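Local coordinates for protein GDP-L-fucose synthase (Campylobacter jejuni subsp. jejuni serotype O:2, PDB 7M13) that probably makes GDP-D-glycero-L-gluco-heptose for the capsular polysaccharide, working as an NADPH-dependent reductase of the fucose synthase subfamily, at residues Gln42-Asp45 against Gln50-Ala53. Sequence-based numbering, arbitrary orientation.
Sequences QELD and QAVA. With NAP (NADP nicotinamide-adenine-dinucleotide phosphate), chain E.
Ala51 and Val52, in the first turn of helix 49-59, meet Leu44 and Asp45 of the loop that leads from strand 36-37 of the Rossmann fold past the adenine of NADP. No hydrogen bond links 42-45 to 50-53; the contact is small and made by methyl groups, which meet one another and carbonyl oxygens. Ala51 comes first: its CB points at the loop and lies 3.8 Å from Leu44 CD1. The Leu44 methyl also rests against the helix backbone, Leu44 CD1 lying 3.4 Å from Ala51 O. Leu44 gets there through its torsions: CG is anti to the backbone N (chi1 174°), and the branch then carries CD1 over to the helix although the CB itself is not aimed at it. The Ala51 N-H is bonded to Asn48 OD1 at the start of the helix. One residue on, Val52 offers CG2, the branch beside its own backbone N: Val52 CG2 sits 4.1 Å from Leu44 CD1. Val52 CG2 is also 4.0 Å from Asp45 O, a carbonyl oxygen. Around the buried Val52, Leu46 of the loop and Asn93 of helix 80-100 add further contacts. On the cofactor side, the Asp45 carboxylate reads the adenine amino group, and its OD1 also accepts the N-H of Val47, a second bond that helps fix the carboxylate. The bond to the base, from NAP N6A to Asp45 OD1, spans 3.1 Å with an N-H...O angle of 158°.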
loop_
_atom_site.group_PDB
_atom_site.type_symbol
_atom_site.label_atom_id
_atom_site.label_comp_id
_atom_site.label_asym_id
_atom_site.label_seq_id
_atom_site.Cartn_x
_atom_site.Cartn_y
_atom_site.Cartn_z
ATOM N N GLN B 42 3.966 20.391 16.152
ATOM C CA GLN B 42 4.612 20.448 17.491
ATOM C C GLN B 42 3.651 19.897 18.545
ATOM O O GLN B 42 4.119 19.232 19.491
ATOM C CB GLN B 42 5.076 21.878 17.766
ATOM C CG GLN B 42 6.245 22.300 16.884
ATOM C CD GLN B 42 5.937 22.532 15.419
ATOM O OE1 GLN B 42 6.751 22.227 14.542
ATOM N NE2 GLN B 42 4.769 23.088 15.117
ATOM N N GLU B 43 2.352 20.188 18.434
ATOM C CA GLU B 43 1.326 19.718 19.381
ATOM C C GLU B 43 1.020 18.234 19.156
ATOM O O GLU B 43 0.613 17.573 20.106
ATOM C CB GLU B 43 0.035 20.517 19.249
ATOM C CG GLU B 43 0.169 21.940 19.745
ATOM C CD GLU B 43 -1.090 22.758 19.559
ATOM O OE1 GLU B 43 -1.586 23.294 20.569
ATOM O OE2 GLU B 43 -1.563 22.882 18.404
ATOM N N LEU B 44 1.022 17.791 17.899
ATOM C CA LEU B 44 0.591 16.412 17.565
ATOM C C LEU B 44 1.362 15.944 16.329
ATOM O O LEU B 44 1.135 16.451 15.212
ATOM C CB LEU B 44 -0.922 16.373 17.331
ATOM C CG LEU B 44 -1.529 15.052 16.840
ATOM C CD1 LEU B 44 -1.262 13.937 17.829
ATOM C CD2 LEU B 44 -3.013 15.249 16.593
ATOM N N ASP B 45 2.313 15.045 16.541
ATOM C CA ASP B 45 3.070 14.396 15.451
ATOM C C ASP B 45 2.222 13.256 14.888
ATOM O O ASP B 45 2.035 12.249 15.583
ATOM C CB ASP B 45 4.396 13.869 15.973
ATOM C CG ASP B 45 5.226 13.175 14.901
ATOM O OD1 ASP B 45 4.839 13.174 13.672
ATOM O OD2 ASP B 45 6.293 12.625 15.281
ATOM N N GLN B 50 0.851 6.556 19.186
ATOM C CA GLN B 50 0.445 6.816 20.582
ATOM C C GLN B 50 -0.174 8.217 20.676
ATOM O O GLN B 50 -1.233 8.343 21.289
ATOM C CB GLN B 50 1.647 6.644 21.502
ATOM C CG GLN B 50 1.320 6.896 22.964
ATOM C CD GLN B 50 2.540 6.814 23.852
ATOM O OE1 GLN B 50 3.690 6.742 23.413
ATOM N NE2 GLN B 50 2.280 6.821 25.144
ATOM N N ALA B 51 0.480 9.213 20.113
ATOM C CA ALA B 51 -0.030 10.602 20.248
ATOM C C ALA B 51 -1.375 10.725 19.516
ATOM O O ALA B 51 -2.300 11.452 19.955
ATOM C CB ALA B 51 0.973 11.574 19.715
ATOM N N VAL B 52 -1.503 10.109 18.341
ATOM C CA VAL B 52 -2.752 10.226 17.556
ATOM C C VAL B 52 -3.898 9.508 18.279
ATOM O O VAL B 52 -5.006 10.064 18.376
ATOM C CB VAL B 52 -2.554 9.728 16.119
ATOM C CG1 VAL B 52 -3.892 9.721 15.404
ATOM C CG2 VAL B 52 -1.559 10.601 15.401
ATOM N N ALA B 53 -3.650 8.328 18.843
ATOM C CA ALA B 53 -4.674 7.605 19.584
ATOM C C ALA B 53 -5.131 8.465 20.776
ATOM O O ALA B 53 -6.330 8.560 21.018
ATOM C CB ALA B 53 -4.102 6.268 19.972
HETATM P PA NAP E . 0.783 21.040 2.407
HETATM O O1A NAP E . 2.065 20.405 1.959
HETATM O O2A NAP E . 0.570 22.491 2.051
HETATM O O5B NAP E . 0.592 20.943 3.963
HETATM C C5B NAP E . 0.781 19.705 4.646
HETATM C C4B NAP E . 0.604 19.987 6.105
HETATM O O4B NAP E . 0.697 18.719 6.796
HETATM C C3B NAP E . 1.677 20.910 6.719
HETATM O O3B NAP E . 1.045 21.994 7.390
HETATM C C2B NAP E . 2.464 19.981 7.635
HETATM O O2B NAP E . 2.907 20.603 8.843
HETATM C C1B NAP E . 1.420 18.929 7.991
HETATM N N9A NAP E . 2.037 17.688 8.406
HETATM C C8A NAP E . 2.871 16.883 7.691
HETATM N N7A NAP E . 3.367 15.883 8.379
HETATM C C5A NAP E . 2.831 16.047 9.639
HETATM C C6A NAP E . 2.988 15.313 10.828
HETATM N N6A NAP E . 3.794 14.253 10.955
HETATM N N1A NAP E . 2.315 15.760 11.912
HETATM C C2A NAP E . 1.532 16.842 11.794
HETATM N N3A NAP E . 1.319 17.613 10.726
HETATM C C4A NAP E . 2.013 17.158 9.675
HETATM O O3 NAP E . -0.435 20.179 1.833
HETATM P PN NAP E . -1.407 20.528 0.632
HETATM O O1N NAP E . -0.584 20.939 -0.526
HETATM O O2N NAP E . -2.437 21.440 1.170
HETATM O O5D NAP E . -2.048 19.079 0.347
HETATM C C5D NAP E . -3.246 18.685 0.974
HETATM C C4D NAP E . -3.598 17.314 0.469
HETATM O O4D NAP E . -3.854 17.369 -0.961
HETATM C C3D NAP E . -2.512 16.250 0.675
HETATM O O3D NAP E . -3.100 14.970 0.948
HETATM C C2D NAP E . -1.817 16.273 -0.657
HETATM O O2D NAP E . -1.055 15.100 -0.925
HETATM C C1D NAP E . -2.983 16.444 -1.609
HETATM N N1N NAP E . -2.529 16.962 -2.919
HETATM C C2N NAP E . -1.927 18.184 -3.040
HETATM C C3N NAP E . -1.440 18.597 -4.234
HETATM C C7N NAP E . -0.765 19.909 -4.421
HETATM O O7N NAP E . -0.503 20.290 -5.580
HETATM N N7N NAP E . -0.479 20.623 -3.335
HETATM C C4N NAP E . -1.613 17.773 -5.413
HETATM C C5N NAP E . -2.296 16.514 -5.221
HETATM C C6N NAP E . -2.647 16.132 -4.032
HETATM P P2B NAP E . 4.218 21.549 8.840
HETATM O O1X NAP E . 3.733 22.829 8.218
HETATM O O2X NAP E . 5.308 20.877 8.128
HETATM O O3X NAP E . 4.557 21.694 10.336
#